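Local coordinates for F-actin-capping protein subunit alpha (Plasmodium berghei, PDB 7A0H), which forms an asymmetric homodimer that binds actin filaments and caps them, probably blocking subunit exchange at the fast-growing barbed end, at the interface of chains A and B. Coordinates in Å, arbitrary orientation; residue numbers count along the deposited sequence, not the author numbering. Chains: chain A/B, F-actin-capping protein subunit alpha.

Contact 1: the interface of chains A and B. Residues chain A 217, 220, 225, 227; chain B 225, 276, 279-280.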
ATOM      1  N   LEU A 217       9.461   4.288   1.326  1.00 46.39           N
ATOM      2  CA  LEU A 217       8.849   5.070   2.391  1.00 53.49           C
ATOM      3  C   LEU A 217       7.781   4.142   3.000  1.00 54.68           C
ATOM      4  O   LEU A 217       6.971   3.521   2.275  1.00 47.28           O
ATOM      5  CB  LEU A 217       8.226   6.353   1.858  1.00 55.34           C
ATOM      6  CG  LEU A 217       7.618   7.359   2.861  1.00 56.44           C
ATOM      7  CD1 LEU A 217       8.790   7.995   3.789  1.00 55.01           C
ATOM      8  CD2 LEU A 217       6.804   8.417   2.176  1.00 54.53           C
ATOM      9  N   PHE A 220       3.996   7.468   6.745  1.00 68.41           N
ATOM     10  CA  PHE A 220       3.514   8.636   6.017  1.00 65.28           C
ATOM     11  C   PHE A 220       2.166   9.037   6.600  1.00 80.19           C
ATOM     12  O   PHE A 220       1.166   8.311   6.457  1.00 66.17           O
ATOM     13  CB  PHE A 220       3.429   8.343   4.512  1.00 58.35           C
ATOM     14  CG  PHE A 220       2.885   9.511   3.679  1.00 69.21           C
ATOM     15  CD1 PHE A 220       3.604  10.683   3.556  1.00 63.49           C
ATOM     16  CD2 PHE A 220       1.654   9.429   3.029  1.00 72.00           C
ATOM     17  CE1 PHE A 220       3.111  11.762   2.809  1.00 71.89           C
ATOM     18  CE2 PHE A 220       1.156  10.496   2.274  1.00 83.84           C
ATOM     19  CZ  PHE A 220       1.897  11.675   2.156  1.00 64.60           C
ATOM     20  N   ILE A 225       2.880   2.585   5.372  1.00 58.83           N
ATOM     21  CA  ILE A 225       2.709   2.331   3.951  1.00 56.88           C
ATOM     22  C   ILE A 225       3.896   1.550   3.389  1.00 65.67           C
ATOM     23  O   ILE A 225       4.695   0.972   4.136  1.00 57.12           O
ATOM     24  CB  ILE A 225       2.504   3.652   3.195  1.00 64.23           C
ATOM     25  CG1 ILE A 225       3.776   4.529   3.256  1.00 59.88           C
ATOM     26  CG2 ILE A 225       1.293   4.385   3.754  1.00 56.71           C
ATOM     27  CD1 ILE A 225       3.746   5.706   2.221  1.00 55.91           C
ATOM     28  N   PHE A 227       5.742   2.531  -0.033  1.00 46.32           N
ATOM     29  CA  PHE A 227       5.929   3.254  -1.279  1.00 55.95           C
ATOM     30  C   PHE A 227       7.376   3.063  -1.768  1.00 57.61           C
ATOM     31  O   PHE A 227       8.336   3.575  -1.186  1.00 45.97           O
ATOM     32  CB  PHE A 227       5.611   4.725  -1.046  1.00 55.61           C
ATOM     33  CG  PHE A 227       5.908   5.591  -2.227  1.00 65.04           C
ATOM     34  CD1 PHE A 227       6.798   6.631  -2.128  1.00 50.45           C
ATOM     35  CD2 PHE A 227       5.258   5.378  -3.425  1.00 65.54           C
ATOM     36  CE1 PHE A 227       7.072   7.419  -3.205  1.00 52.86           C
ATOM     37  CE2 PHE A 227       5.474   6.183  -4.494  1.00 57.76           C
ATOM     38  CZ  PHE A 227       6.416   7.193  -4.395  1.00 68.95           C
TER
ATOM     39  N   ILE B 225      -1.658   3.691   0.407  1.00 73.51           N
ATOM     40  CA  ILE B 225      -1.908   5.123   0.370  1.00 66.84           C
ATOM     41  C   ILE B 225      -3.307   5.310  -0.179  1.00 80.65           C
ATOM     42  O   ILE B 225      -3.545   5.180  -1.391  1.00 65.21           O
ATOM     43  CB  ILE B 225      -0.915   5.857  -0.525  1.00 73.84           C
ATOM     44  CG1 ILE B 225       0.459   5.886   0.086  1.00 63.10           C
ATOM     45  CG2 ILE B 225      -1.380   7.264  -0.761  1.00 66.99           C
ATOM     46  CD1 ILE B 225       1.477   6.106  -0.938  1.00 65.38           C
ATOM     47  N   LEU B 276       4.376  13.125  -0.326  1.00 59.00           N
ATOM     48  CA  LEU B 276       4.992  11.830  -0.542  1.00 63.43           C
ATOM     49  C   LEU B 276       6.399  12.029  -1.100  1.00 61.52           C
ATOM     50  O   LEU B 276       7.372  11.483  -0.577  1.00 52.82           O
ATOM     51  CB  LEU B 276       4.074  11.074  -1.485  1.00 60.77           C
ATOM     52  CG  LEU B 276       3.960   9.567  -1.528  1.00 71.76           C
ATOM     53  CD1 LEU B 276       3.945   8.941  -0.174  1.00 72.88           C
ATOM     54  CD2 LEU B 276       2.609   9.354  -2.226  1.00 96.87           C
ATOM     55  N   ASN B 279       8.730  13.368   1.476  1.00 57.02           N
ATOM     56  CA  ASN B 279       9.226  12.504   2.529  1.00 61.29           C
ATOM     57  C   ASN B 279      10.137  11.460   1.918  1.00 52.42           C
ATOM     58  O   ASN B 279      11.051  10.959   2.578  1.00 55.08           O
ATOM     59  CB  ASN B 279       8.079  11.836   3.310  1.00 65.27           C
ATOM     60  CG  ASN B 279       7.545  12.715   4.416  1.00 71.42           C
ATOM     61  OD1 ASN B 279       8.029  12.720   5.539  1.00 96.55           O
ATOM     62  ND2 ASN B 279       6.547  13.477   4.090  1.00 74.50           N
ATOM     63  N   THR B 280       9.876  11.097   0.668  1.00 52.25           N
ATOM     64  CA  THR B 280      10.749  10.168  -0.004  1.00 45.36           C
ATOM     65  C   THR B 280      12.156  10.734  -0.240  1.00 53.35           C
ATOM     66  O   THR B 280      13.141   9.965  -0.176  1.00 51.41           O
ATOM     67  CB  THR B 280      10.079   9.722  -1.307  1.00 50.13           C
ATOM     68  OG1 THR B 280       8.753   9.196  -1.048  1.00 54.81           O
ATOM     69  CG2 THR B 280      10.973   8.635  -1.952  1.00 49.66           C
TER

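Contact 2: the interface of chains A and B. Residues chain A 279-283; chain B 183, 220-221.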
ATOM      1  N   ASN A 279      -5.811   8.314 -12.641  1.00 85.07           N
ATOM      2  CA  ASN A 279      -4.448   8.308 -13.179  1.00 86.96           C
ATOM      3  C   ASN A 279      -3.522   7.368 -12.401  1.00 85.24           C
ATOM      4  O   ASN A 279      -3.278   7.545 -11.199  1.00 75.79           O
ATOM      5  CB  ASN A 279      -3.880   9.741 -13.186  1.00104.11           C
ATOM      6  CG  ASN A 279      -2.779   9.982 -14.278  1.00 96.54           C
ATOM      7  OD1 ASN A 279      -1.857   9.190 -14.447  1.00 91.94           O
ATOM      8  ND2 ASN A 279      -2.887  11.102 -14.997  1.00 96.89           N
ATOM      9  N   THR A 280      -2.940   6.412 -13.126  1.00 95.94           N
ATOM     10  CA  THR A 280      -1.972   5.508 -12.533  1.00 90.45           C
ATOM     11  C   THR A 280      -0.735   6.235 -12.025  1.00 81.96           C
ATOM     12  O   THR A 280      -0.031   5.716 -11.151  1.00 71.96           O
ATOM     13  CB  THR A 280      -1.514   4.465 -13.552  1.00102.69           C
ATOM     14  OG1 THR A 280      -0.843   5.129 -14.639  1.00131.34           O
ATOM     15  CG2 THR A 280      -2.703   3.673 -14.081  1.00104.30           C
ATOM     16  N   ARG A 281      -0.384   7.374 -12.622  1.00 83.56           N
ATOM     17  CA  ARG A 281       0.848   8.084 -12.264  1.00 83.62           C
ATOM     18  C   ARG A 281       0.454   9.404 -11.606  1.00 81.50           C
ATOM     19  O   ARG A 281       0.166  10.391 -12.290  1.00 78.70           O
ATOM     20  CB  ARG A 281       1.732   8.325 -13.493  1.00 88.53           C
ATOM     21  CG  ARG A 281       1.880   7.122 -14.330  1.00 81.64           C
ATOM     22  CD  ARG A 281       2.498   7.433 -15.643  1.00108.03           C
ATOM     23  NE  ARG A 281       2.337   6.245 -16.471  1.00139.67           N
ATOM     24  CZ  ARG A 281       2.501   6.208 -17.788  1.00152.25           C
ATOM     25  NH1 ARG A 281       2.842   7.308 -18.450  1.00146.69           N
ATOM     26  NH2 ARG A 281       2.309   5.068 -18.444  1.00145.08           N
ATOM     27  N   LYS A 282       0.374   9.408 -10.280  1.00 73.05           N
ATOM     28  CA  LYS A 282       0.175  10.655  -9.555  1.00 67.47           C
ATOM     29  C   LYS A 282       1.491  11.330  -9.232  1.00 76.12           C
ATOM     30  O   LYS A 282       1.531  12.542  -8.981  1.00 76.49           O
ATOM     31  CB  LYS A 282      -0.636  10.396  -8.283  1.00 75.35           C
ATOM     32  CG  LYS A 282      -2.092   9.911  -8.584  1.00 65.92           C
ATOM     33  CD  LYS A 282      -2.820   9.658  -7.299  1.00 77.78           C
ATOM     34  CE  LYS A 282      -4.309   9.228  -7.551  1.00 81.98           C
ATOM     35  NZ  LYS A 282      -4.428   8.122  -8.575  1.00 68.30           N
ATOM     36  N   ILE A 283       2.573  10.564  -9.260  1.00 67.51           N
ATOM     37  CA  ILE A 283       3.919  11.051  -9.059  1.00 72.57           C
ATOM     38  C   ILE A 283       4.675  10.797 -10.335  1.00 62.91           C
ATOM     39  O   ILE A 283       4.608   9.676 -10.857  1.00 71.22           O
ATOM     40  CB  ILE A 283       4.603  10.369  -7.871  1.00 71.11           C
ATOM     41  CG1 ILE A 283       3.813  10.719  -6.609  1.00 76.80           C
ATOM     42  CG2 ILE A 283       6.041  10.755  -7.837  1.00 67.56           C
ATOM     43  CD1 ILE A 283       4.281  10.002  -5.393  1.00 88.27           C
TER
ATOM     44  N   TYR B 183      -7.904   0.831 -11.792  1.00 88.11           N
ATOM     45  CA  TYR B 183      -6.788   1.083 -12.688  1.00102.68           C
ATOM     46  C   TYR B 183      -6.737  -0.008 -13.757  1.00 97.40           C
ATOM     47  O   TYR B 183      -6.643   0.276 -14.957  1.00116.64           O
ATOM     48  CB  TYR B 183      -5.482   1.134 -11.870  1.00 80.68           C
ATOM     49  CG  TYR B 183      -5.368   2.305 -10.889  1.00 75.64           C
ATOM     50  CD1 TYR B 183      -5.395   3.638 -11.320  1.00 69.26           C
ATOM     51  CD2 TYR B 183      -5.216   2.063  -9.529  1.00 67.87           C
ATOM     52  CE1 TYR B 183      -5.286   4.683 -10.427  1.00 66.78           C
ATOM     53  CE2 TYR B 183      -5.115   3.120  -8.634  1.00 66.90           C
ATOM     54  CZ  TYR B 183      -5.123   4.409  -9.099  1.00 66.90           C
ATOM     55  OH  TYR B 183      -4.985   5.420  -8.194  1.00 67.18           O
ATOM     56  N   PHE B 220      -2.259   4.045  -7.189  1.00 71.02           N
ATOM     57  CA  PHE B 220      -1.697   2.905  -7.897  1.00 69.14           C
ATOM     58  C   PHE B 220      -0.271   2.658  -7.444  1.00 70.45           C
ATOM     59  O   PHE B 220       0.110   1.512  -7.220  1.00 58.88           O
ATOM     60  CB  PHE B 220      -1.776   3.157  -9.389  1.00 72.32           C
ATOM     61  CG  PHE B 220      -1.252   2.045 -10.228  1.00 83.10           C
ATOM     62  CD1 PHE B 220      -0.120   2.226 -10.983  1.00 87.84           C
ATOM     63  CD2 PHE B 220      -1.912   0.829 -10.309  1.00 84.91           C
ATOM     64  CE1 PHE B 220       0.349   1.209 -11.780  1.00 88.52           C
ATOM     65  CE2 PHE B 220      -1.438  -0.186 -11.111  1.00 94.80           C
ATOM     66  CZ  PHE B 220      -0.312   0.005 -11.840  1.00116.06           C
ATOM     67  N   GLU B 221       0.521   3.713  -7.236  1.00 62.54           N
ATOM     68  CA  GLU B 221       1.885   3.501  -6.767  1.00 65.94           C
ATOM     69  C   GLU B 221       1.952   2.686  -5.482  1.00 68.28           C
ATOM     70  O   GLU B 221       2.945   2.002  -5.253  1.00 55.94           O
ATOM     71  CB  GLU B 221       2.617   4.834  -6.522  1.00 64.89           C
ATOM     72  CG  GLU B 221       2.765   5.763  -7.749  1.00 72.66           C
ATOM     73  CD  GLU B 221       1.493   6.503  -8.180  1.00 69.71           C
ATOM     74  OE1 GLU B 221       0.351   6.180  -7.721  1.00 60.53           O
ATOM     75  OE2 GLU B 221       1.683   7.419  -9.025  1.00 61.41           O
TER
HETATM   76  O   HOH W   1       3.793   7.150 -10.370  1.00 56.26           O
HETATM   77  O   HOH W   2      -2.225   6.892  -8.659  1.00 56.93           O

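Contact 3: the interface of chains A and B. Residues chain A 270, 276, 282-283; chain B 219, 221, 269, 273.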
ATOM      1  N   ALA A 270       4.519  16.184  -8.334  1.00 84.27           N
ATOM      2  CA  ALA A 270       3.146  15.698  -8.297  1.00 71.02           C
ATOM      3  C   ALA A 270       2.472  15.982  -9.642  1.00 77.92           C
ATOM      4  O   ALA A 270       2.520  17.114 -10.139  1.00 82.79           O
ATOM      5  CB  ALA A 270       2.404  16.362  -7.151  1.00 77.44           C
ATOM      6  N   LEU A 276      -6.708  12.801 -12.440  1.00108.36           N
ATOM      7  CA  LEU A 276      -5.833  12.272 -11.403  1.00112.56           C
ATOM      8  C   LEU A 276      -6.405  11.041 -10.714  1.00101.04           C
ATOM      9  O   LEU A 276      -5.696  10.046 -10.476  1.00 79.07           O
ATOM     10  CB  LEU A 276      -5.569  13.351 -10.358  1.00104.78           C
ATOM     11  CG  LEU A 276      -4.572  14.441 -10.703  1.00116.32           C
ATOM     12  CD1 LEU A 276      -4.022  15.077  -9.445  1.00 98.41           C
ATOM     13  CD2 LEU A 276      -3.473  13.862 -11.498  1.00 94.09           C
ATOM     14  N   LYS A 282       0.374   9.408 -10.280  1.00 73.05           N
ATOM     15  CA  LYS A 282       0.175  10.655  -9.555  1.00 67.47           C
ATOM     16  C   LYS A 282       1.491  11.330  -9.232  1.00 76.12           C
ATOM     17  O   LYS A 282       1.531  12.542  -8.981  1.00 76.49           O
ATOM     18  CB  LYS A 282      -0.636  10.396  -8.283  1.00 75.35           C
ATOM     19  CG  LYS A 282      -2.092   9.911  -8.584  1.00 65.92           C
ATOM     20  CD  LYS A 282      -2.820   9.658  -7.299  1.00 77.78           C
ATOM     21  CE  LYS A 282      -4.309   9.228  -7.551  1.00 81.98           C
ATOM     22  NZ  LYS A 282      -4.428   8.122  -8.575  1.00 68.30           N
ATOM     23  N   ILE A 283       2.573  10.564  -9.260  1.00 67.51           N
ATOM     24  CA  ILE A 283       3.919  11.051  -9.059  1.00 72.57           C
ATOM     25  C   ILE A 283       4.675  10.797 -10.335  1.00 62.91           C
ATOM     26  O   ILE A 283       4.608   9.676 -10.857  1.00 71.22           O
ATOM     27  CB  ILE A 283       4.603  10.369  -7.871  1.00 71.11           C
ATOM     28  CG1 ILE A 283       3.813  10.719  -6.609  1.00 76.80           C
ATOM     29  CG2 ILE A 283       6.041  10.755  -7.837  1.00 67.56           C
ATOM     30  CD1 ILE A 283       4.281  10.002  -5.393  1.00 88.27           C
TER
ATOM     31  N   TYR B 219      -3.898   5.138  -4.266  1.00 81.56           N
ATOM     32  CA  TYR B 219      -2.830   5.306  -5.220  1.00 60.25           C
ATOM     33  C   TYR B 219      -2.446   3.991  -5.874  1.00 56.75           C
ATOM     34  O   TYR B 219      -2.369   2.938  -5.232  1.00 59.41           O
ATOM     35  CB  TYR B 219      -1.618   5.918  -4.530  1.00 60.56           C
ATOM     36  CG  TYR B 219      -1.669   7.399  -4.302  1.00 60.69           C
ATOM     37  CD1 TYR B 219      -2.723   7.991  -3.663  1.00 68.42           C
ATOM     38  CD2 TYR B 219      -0.631   8.214  -4.719  1.00 65.13           C
ATOM     39  CE1 TYR B 219      -2.742   9.354  -3.445  1.00 80.54           C
ATOM     40  CE2 TYR B 219      -0.652   9.547  -4.504  1.00 67.46           C
ATOM     41  CZ  TYR B 219      -1.702  10.123  -3.864  1.00 64.48           C
ATOM     42  OH  TYR B 219      -1.695  11.471  -3.651  1.00 68.51           O
ATOM     43  N   GLU B 221       0.521   3.713  -7.236  1.00 62.54           N
ATOM     44  CA  GLU B 221       1.885   3.501  -6.767  1.00 65.94           C
ATOM     45  C   GLU B 221       1.952   2.686  -5.482  1.00 68.28           C
ATOM     46  O   GLU B 221       2.945   2.002  -5.253  1.00 55.94           O
ATOM     47  CB  GLU B 221       2.617   4.834  -6.522  1.00 64.89           C
ATOM     48  CG  GLU B 221       2.765   5.763  -7.749  1.00 72.66           C
ATOM     49  CD  GLU B 221       1.493   6.503  -8.180  1.00 69.71           C
ATOM     50  OE1 GLU B 221       0.351   6.180  -7.721  1.00 60.53           O
ATOM     51  OE2 GLU B 221       1.683   7.419  -9.025  1.00 61.41           O
ATOM     52  N   ILE B 269      -5.141  15.596  -3.882  1.00 74.69           N
ATOM     53  CA  ILE B 269      -4.254  14.582  -4.407  1.00 80.99           C
ATOM     54  C   ILE B 269      -2.868  15.169  -4.596  1.00 75.76           C
ATOM     55  O   ILE B 269      -1.890  14.692  -4.016  1.00 73.28           O
ATOM     56  CB  ILE B 269      -4.828  14.020  -5.710  1.00 87.06           C
ATOM     57  CG1 ILE B 269      -6.106  13.221  -5.418  1.00117.47           C
ATOM     58  CG2 ILE B 269      -3.820  13.169  -6.400  1.00 81.77           C
ATOM     59  CD1 ILE B 269      -6.865  12.830  -6.644  1.00 83.21           C
ATOM     60  N   SER B 273       0.505  13.774  -2.971  1.00 75.29           N
ATOM     61  CA  SER B 273       1.569  13.347  -3.849  1.00 64.24           C
ATOM     62  C   SER B 273       2.825  14.135  -3.574  1.00 75.18           C
ATOM     63  O   SER B 273       3.934  13.580  -3.489  1.00 67.11           O
ATOM     64  CB  SER B 273       1.127  13.545  -5.278  1.00 66.87           C
ATOM     65  OG  SER B 273       0.085  12.695  -5.647  1.00 66.98           O
TER
HETATM   66  O   HOH W   3       3.793   7.150 -10.370  1.00 56.26           O
HETATM   67  O   HOH W   4      -2.225   6.892  -8.659  1.00 56.93           O

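Contact 1: the interface of chains A and B
B:Leu276, on the long helix 243-281 of chain B, reaches into an apolar patch on two adjacent strands of chain A, 206-220 and 223-238, in this homodimer of the F-actin-capping protein alpha family. A CH-pi contact puts CD1 of B:Leu276 over the centre of the A:Phe220 ring, 3.8 Å from its centroid. With CG anti to the backbone N (chi1 178°) the phenylalanine side chain points at chain B, and chi2 (67°) turns the face toward the leucine; the A:Phe220 rim atom CE1 lies 3.8 Å from the B:Leu276 CA. A:Phe227 takes the same leucine from another direction: CG of B:Leu276 sits above its face, displaced toward the rim.

Aliphatic packing fills in around this. CD2 of A:Leu217 touches CD1 of B:Leu276 at 3.7 Å and also rests on CB of B:Asn279, 3.8 Å away. The two copies of one residue meet directly, A:Ile225 CD1 lying 3.9 Å from B:Ile225 CD1, yet they differ in chi1 (66° in chain A, -71° in chain B), in keeping with their unequal surroundings in a dimer that is not an exact two-fold.

The hydroxyl OG1 of B:Thr280 lies in the plane of the A:Phe227 ring, at its edge, 3.3 Å from CE1. Within its own helix that B:Thr280 OG1 donates to the B:Leu276 carbonyl O at 2.7 Å, approaching from above the carbonyl plane.

Contact 2: the interface of chains A and B
A:Lys282 and B:Glu221 meet through a backbone N-H and a carboxylate, where the C-terminal segment of chain A runs across a turn of chain B at the capping-protein homodimer interface. From CB of B:Glu221 the chain leaves with CG anti to the carbonyl carbon (chi1 -60°) and then bends at chi2 (75°), which turns the carboxylate toward the A:Thr280-A:Ile283 backbone. The B:Glu221 CD lies 3.4 Å from the A:Thr280 carbonyl O. At the tip B:Glu221 OE2 receives two backbone donors: the N of A:Lys282 at 2.7 Å, on the syn lone pair, and the N of A:Ile283 at 3.3 Å, from above the carboxylate plane. Water 1 joins OE2 to the A:Ile283 carbonyl O. OE1 instead reaches water 2, which also touches the A:Asn279 carbonyl O and the backbone N of B:Phe220.

A:Lys282 NZ lies 5.2 Å from B:Glu221 OE1, so they form no direct salt bridge; water 2 bridges them, and the opposite charges would probably still favour each other. A:Lys282 NZ comes in the plane of the B:Tyr183 ring, at its edge, and donates to the phenol OH at 2.8 Å. It also bonds to the A:Asn279 carbonyl O, so the same amine links its own chain to the partner's tyrosine.

A:Thr280 packs against two rings of chain B: its CG2 stands above one face of the B:Phe220 ring, toward the rim, and lies 3.9 Å from CD1 of B:Tyr183, while A:Thr280 CB is 3.7 Å from CD1 of B:Phe220.

Contact 3: the interface of chains A and B
The aliphatic stem of A:Lys282 lies across the phenol ring of B:Tyr219, on the surface where the C-terminal tail of chain A passes over helix 243-281 of chain B in the capping-protein dimer. CD of A:Lys282 sits over the centre of the B:Tyr219 ring, 3.5 Å from its centroid, a CH-pi contact made by an extended chain: chi2 and chi3 are both near 180°, and the bend comes only at chi4 (49°). That last turn carries the amine away to the A:Leu276 carbonyl O, 3.0 Å from A:Lys282 NZ, so the lysine closes a link within its own chain while its methylenes face the partner.

B:Ile269 contributes its CG2 branch. This methyl, B:Ile269 CG2, meets CD1 of A:Leu276 at 3.6 Å and CD of A:Lys282 at 3.8 Å, the leucine and isoleucine side chains running past each other in opposite directions.

One turn further along, B:Ser273 packs its CB against the A:Ala270 methyl, CB to CB 3.6 Å. A:Ile283 lies beside the same serine, its CG1 near B:Ser273 CB. The serine hydroxyl helps fix the tyrosine: B:Ser273 OG is hydrogen-bonded to the B:Tyr219 phenol OH at 2.9 Å.

Contacts 2 and 3 are parts of one surface, their C-alpha centres about 5 Å apart and sharing A:Lys282, A:Ile283 and B:Glu221; the C-alpha centre of contact 1 lies about 14 Å from that of contact 2 and 11 Å from that of contact 3. Helix 243-281 of chain B runs through contacts 1 and 3, facing strands of chain A in the first and that chain's C-terminal segment in the other. Residues 276, 279 and 280 serve in both chains, but as helix in chain B and as 3-10 helix or loop in chain A. One sequence thus fills two different roles, as expected of an asymmetric homodimer.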